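Local coordinates for protein CTP:phosphocholine Cytidylyltransferase (Streptococcus pneumoniae, PDB 1JYK) that transfers the cytidylyl group of CTP to phosphocholine, giving CDP-choline and pyrophosphate, as a bacterial cytidylyltransferase of the nucleotidyltransferase family, at residues N128-N133 with N232-I237; N154-V159 with R177-V182. All coordinates share one frame; numbering follows the deposited sequence.

Contact 1: residues N128-N133 with N232-I237; sequences NYLFKN and NSIYEI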
loop_
_atom_site.group_PDB
_atom_site.type_symbol
_atom_site.label_atom_id
_atom_site.label_comp_id
_atom_site.label_asym_id
_atom_site.label_seq_id
_atom_site.Cartn_x
_atom_site.Cartn_y
_atom_site.Cartn_z
ATOM N N ASN A 128 -0.886 7.791 -2.642
ATOM C CA ASN A 128 -2.316 8.037 -2.604
ATOM C C ASN A 128 -2.598 9.117 -1.577
ATOM O O ASN A 128 -1.910 9.212 -0.560
ATOM C CB ASN A 128 -3.072 6.775 -2.188
ATOM C CG ASN A 128 -3.146 5.747 -3.295
ATOM O OD1 ASN A 128 -3.120 6.089 -4.476
ATOM N ND2 ASN A 128 -3.230 4.476 -2.918
ATOM N N TYR A 129 -3.600 9.938 -1.847
ATOM C CA TYR A 129 -3.999 10.960 -0.900
ATOM C C TYR A 129 -5.301 10.441 -0.290
ATOM O O TYR A 129 -6.256 10.140 -1.012
ATOM C CB TYR A 129 -4.249 12.294 -1.598
ATOM C CG TYR A 129 -4.716 13.369 -0.644
ATOM C CD1 TYR A 129 -6.076 13.641 -0.476
ATOM C CD2 TYR A 129 -3.798 14.098 0.113
ATOM C CE1 TYR A 129 -6.511 14.612 0.421
ATOM C CE2 TYR A 129 -4.220 15.070 1.013
ATOM C CZ TYR A 129 -5.576 15.322 1.161
ATOM O OH TYR A 129 -5.990 16.294 2.039
ATOM N N LEU A 130 -5.340 10.327 1.032
ATOM C CA LEU A 130 -6.530 9.825 1.709
ATOM C C LEU A 130 -7.445 10.951 2.180
ATOM O O LEU A 130 -7.082 11.720 3.072
ATOM C CB LEU A 130 -6.118 8.951 2.903
ATOM C CG LEU A 130 -5.021 7.920 2.604
ATOM C CD1 LEU A 130 -4.569 7.254 3.878
ATOM C CD2 LEU A 130 -5.544 6.890 1.626
ATOM N N PHE A 131 -8.627 11.050 1.579
ATOM C CA PHE A 131 -9.586 12.083 1.962
ATOM C C PHE A 131 -10.300 11.735 3.265
ATOM O O PHE A 131 -10.818 12.612 3.948
ATOM C CB PHE A 131 -10.621 12.288 0.854
ATOM C CG PHE A 131 -10.183 13.250 -0.208
ATOM C CD1 PHE A 131 -10.356 14.622 -0.038
ATOM C CD2 PHE A 131 -9.578 12.789 -1.374
ATOM C CE1 PHE A 131 -9.930 15.522 -1.016
ATOM C CE2 PHE A 131 -9.150 13.677 -2.352
ATOM C CZ PHE A 131 -9.326 15.047 -2.174
ATOM N N LYS A 132 -10.327 10.452 3.611
ATOM C CA LYS A 132 -10.989 10.012 4.828
ATOM C C LYS A 132 -10.106 9.055 5.614
ATOM O O LYS A 132 -9.339 8.295 5.014
ATOM C CB LYS A 132 -12.310 9.321 4.477
ATOM C CG LYS A 132 -13.356 10.252 3.874
ATOM C CD LYS A 132 -14.665 10.201 4.650
ATOM C CE LYS A 132 -15.569 9.091 4.135
ATOM N NZ LYS A 132 -16.789 8.912 4.982
ATOM N N ASN A 133 -10.211 9.105 6.947
ATOM C CA ASN A 133 -9.442 8.220 7.825
ATOM C C ASN A 133 -10.186 6.922 8.149
ATOM O O ASN A 133 -10.996 6.786 9.053
ATOM C CB ASN A 133 -9.023 8.895 9.120
ATOM C CG ASN A 133 -7.958 8.094 9.855
ATOM O OD1 ASN A 133 -7.603 6.984 9.440
ATOM N ND2 ASN A 133 -7.444 8.650 10.944
ATOM N N ASN A 232 -14.570 8.881 -3.306
ATOM C CA ASN A 232 -13.535 9.881 -3.051
ATOM C C ASN A 232 -12.725 9.678 -1.765
ATOM O O ASN A 232 -12.096 10.617 -1.271
ATOM C CB ASN A 232 -14.172 11.277 -3.033
ATOM C CG ASN A 232 -15.474 11.315 -2.251
ATOM O OD1 ASN A 232 -15.625 10.628 -1.236
ATOM N ND2 ASN A 232 -16.426 12.120 -2.722
ATOM N N SER A 233 -12.724 8.463 -1.233
ATOM C CA SER A 233 -12.003 8.178 0.003
ATOM C C SER A 233 -10.496 8.153 -0.207
ATOM O O SER A 233 -9.732 8.656 0.618
ATOM C CB SER A 233 -12.466 6.839 0.572
ATOM O OG SER A 233 -13.681 6.989 1.283
ATOM N N ILE A 234 -10.080 7.538 -1.310
ATOM C CA ILE A 234 -8.670 7.442 -1.672
ATOM C C ILE A 234 -8.535 8.120 -3.025
ATOM O O ILE A 234 -9.327 7.870 -3.933
ATOM C CB ILE A 234 -8.214 5.968 -1.814
ATOM C CG1 ILE A 234 -8.164 5.296 -0.442
ATOM C CG2 ILE A 234 -6.846 5.903 -2.469
ATOM C CD1 ILE A 234 -8.073 3.784 -0.503
ATOM N N TYR A 235 -7.553 8.995 -3.158
ATOM C CA TYR A 235 -7.339 9.678 -4.420
ATOM C C TYR A 235 -5.986 9.233 -4.941
ATOM O O TYR A 235 -4.960 9.532 -4.341
ATOM C CB TYR A 235 -7.356 11.187 -4.221
ATOM C CG TYR A 235 -7.246 11.971 -5.504
ATOM C CD1 TYR A 235 -8.311 12.746 -5.960
ATOM C CD2 TYR A 235 -6.065 11.977 -6.244
ATOM C CE1 TYR A 235 -8.199 13.510 -7.118
ATOM C CE2 TYR A 235 -5.943 12.735 -7.401
ATOM C CZ TYR A 235 -7.014 13.501 -7.831
ATOM O OH TYR A 235 -6.899 14.272 -8.964
ATOM N N GLU A 236 -5.997 8.506 -6.054
ATOM C CA GLU A 236 -4.779 7.991 -6.664
ATOM C C GLU A 236 -4.013 9.043 -7.438
ATOM O O GLU A 236 -4.595 9.796 -8.216
ATOM C CB GLU A 236 -5.110 6.848 -7.624
ATOM C CG GLU A 236 -5.988 5.775 -7.032
ATOM C CD GLU A 236 -7.454 6.176 -6.961
ATOM O OE1 GLU A 236 -7.804 7.309 -7.375
ATOM O OE2 GLU A 236 -8.259 5.343 -6.484
ATOM N N ILE A 237 -2.707 9.095 -7.218
ATOM C CA ILE A 237 -1.860 10.032 -7.940
ATOM C C ILE A 237 -1.009 9.159 -8.857
ATOM O O ILE A 237 0.046 8.667 -8.463
ATOM C CB ILE A 237 -0.968 10.848 -6.980
ATOM C CG1 ILE A 237 -1.843 11.503 -5.906
ATOM C CG2 ILE A 237 -0.203 11.915 -7.759
ATOM C CD1 ILE A 237 -1.137 12.530 -5.062
#

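Contact 2: residues N154-V159 with R177-V182; sequences NEWFLV and RILSGV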
loop_
_atom_site.group_PDB
_atom_site.type_symbol
_atom_site.label_atom_id
_atom_site.label_comp_id
_atom_site.label_asym_id
_atom_site.label_seq_id
_atom_site.Cartn_x
_atom_site.Cartn_y
_atom_site.Cartn_z
ATOM N N ASN A 154 -4.463 -1.324 -16.077
ATOM C CA ASN A 154 -3.527 -2.103 -15.285
ATOM C C ASN A 154 -3.881 -2.276 -13.809
ATOM O O ASN A 154 -3.007 -2.569 -12.998
ATOM C CB ASN A 154 -2.132 -1.490 -15.393
ATOM C CG ASN A 154 -1.590 -1.542 -16.804
ATOM O OD1 ASN A 154 -0.923 -0.609 -17.263
ATOM N ND2 ASN A 154 -1.873 -2.637 -17.508
ATOM N N GLU A 155 -5.144 -2.094 -13.450
ATOM C CA GLU A 155 -5.545 -2.272 -12.059
ATOM C C GLU A 155 -5.915 -3.729 -11.850
ATOM O O GLU A 155 -6.082 -4.471 -12.816
ATOM C CB GLU A 155 -6.764 -1.409 -11.730
ATOM C CG GLU A 155 -6.679 0.004 -12.242
ATOM C CD GLU A 155 -5.805 0.863 -11.372
ATOM O OE1 GLU A 155 -5.463 1.987 -11.800
ATOM O OE2 GLU A 155 -5.457 0.413 -10.258
ATOM N N TRP A 156 -6.029 -4.138 -10.592
ATOM C CA TRP A 156 -6.439 -5.499 -10.265
ATOM C C TRP A 156 -7.783 -5.351 -9.565
ATOM O O TRP A 156 -7.990 -4.408 -8.802
ATOM C CB TRP A 156 -5.433 -6.184 -9.341
ATOM C CG TRP A 156 -4.176 -6.643 -10.031
ATOM C CD1 TRP A 156 -3.773 -6.344 -11.309
ATOM C CD2 TRP A 156 -3.135 -7.454 -9.468
ATOM N NE1 TRP A 156 -2.547 -6.909 -11.567
ATOM C CE2 TRP A 156 -2.134 -7.598 -10.453
ATOM C CE3 TRP A 156 -2.954 -8.066 -8.219
ATOM C CZ2 TRP A 156 -0.959 -8.335 -10.229
ATOM C CZ3 TRP A 156 -1.786 -8.802 -8.000
ATOM C CH2 TRP A 156 -0.806 -8.928 -9.002
ATOM N N PHE A 157 -8.694 -6.280 -9.819
ATOM C CA PHE A 157 -10.026 -6.193 -9.239
ATOM C C PHE A 157 -10.388 -7.296 -8.264
ATOM O O PHE A 157 -9.861 -8.411 -8.329
ATOM C CB PHE A 157 -11.059 -6.137 -10.361
ATOM C CG PHE A 157 -10.776 -5.080 -11.379
ATOM C CD1 PHE A 157 -11.417 -3.844 -11.314
ATOM C CD2 PHE A 157 -9.843 -5.301 -12.383
ATOM C CE1 PHE A 157 -11.129 -2.837 -12.239
ATOM C CE2 PHE A 157 -9.546 -4.306 -13.311
ATOM C CZ PHE A 157 -10.194 -3.066 -13.238
ATOM N N LEU A 158 -11.311 -6.966 -7.367
ATOM C CA LEU A 158 -11.776 -7.884 -6.340
ATOM C C LEU A 158 -13.084 -8.573 -6.721
ATOM O O LEU A 158 -14.070 -7.911 -7.043
ATOM C CB LEU A 158 -11.964 -7.118 -5.023
ATOM C CG LEU A 158 -10.694 -6.488 -4.435
ATOM C CD1 LEU A 158 -11.063 -5.320 -3.530
ATOM C CD2 LEU A 158 -9.918 -7.546 -3.654
ATOM N N VAL A 159 -13.087 -9.900 -6.677
ATOM C CA VAL A 159 -14.284 -10.674 -6.995
ATOM C C VAL A 159 -14.901 -11.132 -5.678
ATOM O O VAL A 159 -14.267 -11.863 -4.917
ATOM C CB VAL A 159 -13.937 -11.917 -7.845
ATOM C CG1 VAL A 159 -15.168 -12.808 -7.992
ATOM C CG2 VAL A 159 -13.412 -11.482 -9.207
ATOM N N ARG A 177 -14.255 -2.769 -8.463
ATOM C CA ARG A 177 -13.637 -2.512 -7.168
ATOM C C ARG A 177 -12.184 -2.965 -7.275
ATOM O O ARG A 177 -11.887 -4.152 -7.411
ATOM C CB ARG A 177 -14.363 -3.295 -6.076
ATOM C CG ARG A 177 -15.758 -2.766 -5.768
ATOM C CD ARG A 177 -15.669 -1.565 -4.853
ATOM N NE ARG A 177 -16.960 -0.913 -4.692
ATOM C CZ ARG A 177 -17.192 0.095 -3.859
ATOM N NH1 ARG A 177 -16.217 0.580 -3.098
ATOM N NH2 ARG A 177 -18.410 0.615 -3.782
ATOM N N ILE A 178 -11.274 -2.005 -7.213
ATOM C CA ILE A 178 -9.857 -2.300 -7.365
ATOM C C ILE A 178 -9.068 -2.392 -6.067
ATOM O O ILE A 178 -9.536 -1.986 -5.002
ATOM C CB ILE A 178 -9.185 -1.213 -8.253
ATOM C CG1 ILE A 178 -9.310 0.160 -7.575
ATOM C CG2 ILE A 178 -9.866 -1.154 -9.615
ATOM C CD1 ILE A 178 -8.365 1.207 -8.104
ATOM N N LEU A 179 -7.875 -2.970 -6.165
ATOM C CA LEU A 179 -6.959 -3.031 -5.028
ATOM C C LEU A 179 -6.556 -1.556 -5.036
ATOM O O LEU A 179 -6.003 -1.065 -6.027
ATOM C CB LEU A 179 -5.766 -3.934 -5.351
ATOM C CG LEU A 179 -5.947 -5.373 -4.864
ATOM C CD1 LEU A 179 -7.154 -5.975 -5.565
ATOM C CD2 LEU A 179 -4.696 -6.190 -5.146
ATOM N N SER A 180 -6.855 -0.851 -3.952
ATOM C CA SER A 180 -6.620 0.587 -3.897
ATOM C C SER A 180 -5.416 1.149 -3.150
ATOM O O SER A 180 -5.242 2.366 -3.108
ATOM C CB SER A 180 -7.889 1.261 -3.371
ATOM O OG SER A 180 -9.038 0.691 -3.976
ATOM N N GLY A 181 -4.597 0.295 -2.555
ATOM C CA GLY A 181 -3.439 0.818 -1.853
ATOM C C GLY A 181 -3.540 0.849 -0.344
ATOM O O GLY A 181 -2.656 1.385 0.326
ATOM N N VAL A 182 -4.631 0.313 0.199
ATOM C CA VAL A 182 -4.806 0.236 1.645
ATOM C C VAL A 182 -5.420 -1.126 1.935
ATOM O O VAL A 182 -6.479 -1.471 1.401
ATOM C CB VAL A 182 -5.744 1.350 2.209
ATOM C CG1 VAL A 182 -5.848 1.215 3.727
ATOM C CG2 VAL A 182 -5.213 2.732 1.840
HETATM O O HOH W 1 -5.337 -2.040 -8.638
#

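Contact 1: residues N128-N133 with N232-I237
The Phe131 ring meets Tyr235 with its edge: CB of Tyr235 lies near the ring plane, 3.6 Å from CE2 of Phe131. One face of the same ring takes the edge of Tyr129, whose CE1 sits over its centre. Tyr61 of helix 58-68 meets the Tyr129 ring edge-to-face. Tyr129, Phe131 and Tyr235 cover one side of a two-stranded antiparallel sheet, separate from the main sheet of this nucleotidyltransferase fold. Helix 240-250 packs on that side through Leu246, and Tyr235 OH bonds to Asp242 O. Tyr129 and Tyr235 form the hydrogen-bonded pair. Tyr129 N gives a nearly straight bond to Tyr235 O (2.9 Å, 175° at the hydrogen), and Tyr235 N returns one to Tyr129 O at 2.8 Å. Past the strand end, Phe131 N still reaches Ser233 O, but this bond is more bent.

Asn128, Leu130, Ile234 and Glu236 occupy the other side. Leu130 and Ile234 run side by side, with CD2 of Leu130 3.7 Å from CG1 of Ile234. Helix 58-68 touches this side too, through Gln62 and Phe65 on Leu130. The Asn128 amide and the Glu236 carboxylate stand almost perpendicular, 83° apart. That carboxylate turns to Arg149 in a salt bridge. With CG beside its own backbone N (chi1 -75°), Asn128 carries its amide to the neighbouring strand, where OD1 lies 3.3 Å from Glu236 CA.

Contact 2: residues N154-V159 with R177-V182
Phe157 and Ile178 make the tight centre of this contact. CG2 of Ile178 comes within 3.4 Å of CE1 of Phe157, approaching the ring obliquely. The first torsion of Ile178 (chi1 62°) puts CG2 beside the backbone N and against the phenyl ring. The CG1 branch, extended at chi2 (162°), carries CD1 to Glu155 OE2. Two backbone bonds flank the pair. Leu158 N binds Arg177 O at 2.9 Å. Leu179 N binds Trp156 O at 3.0 Å. The CA atoms of Phe157 and Ile178 also lie close to these two oxygens.

This is a single beta bridge rather than a continued sheet. The touching backbones run 112° apart, so no further bridge forms. Strand 157-160 pairs with 166-170 in a small antiparallel hairpin. The bridge fastens that hairpin to the chain between strands 176-177 and 182-185, both of which belong to the main mixed sheet.

Next to the bridge, CD1 of Leu179 meets CD2 of Leu158 at 3.7 Å, and Tyr144 of strand 142-149 touches both leucines. The Trp156 side is looser. Only CE3 of its indole comes near Leu179 CD2, at 4.0 Å, while the side chain leads away from Leu179 and also touches Asn213 and Lys216 of helix 213-216. Beside Glu155 a water joins the segments. It accepts from Trp156 N and donates to Glu155 OE2 and Leu179 O, each at 2.9 Å. Glu155, Trp156, Arg177 and Leu179 are partly exposed, unlike buried Phe157, Leu158 and Ile178. On the inner side, Ser180 OG donates to Ile178 O from above the carbonyl plane, and Ser146 OG bonds to the same oxygen.

Overall arrangement
From the N terminus the chain first builds the parallel strands 27-32, 74-78 and 95-98, then strand 121-125. Next comes 128-133, the first half of contact 1. The chain continues through strand 142-149 to 154-159, turns back as strand 166-170, and closes contact 2 at 177-182. After helices 187-201 and 213-216 and strand 224-228, segment 232-237 closes contact 1. Contact 2 is therefore nested inside the loop of contact 1. Contact 1 brings the C-terminal part back to strand 128-130, which lies against helices 58-68 and 240-250; contact 2 joins a hairpin to the main sheet. Their centres lie about 14 Å apart, yet they touch: Asn128 ND2 comes closest, 2.9 Å from Ser180 O.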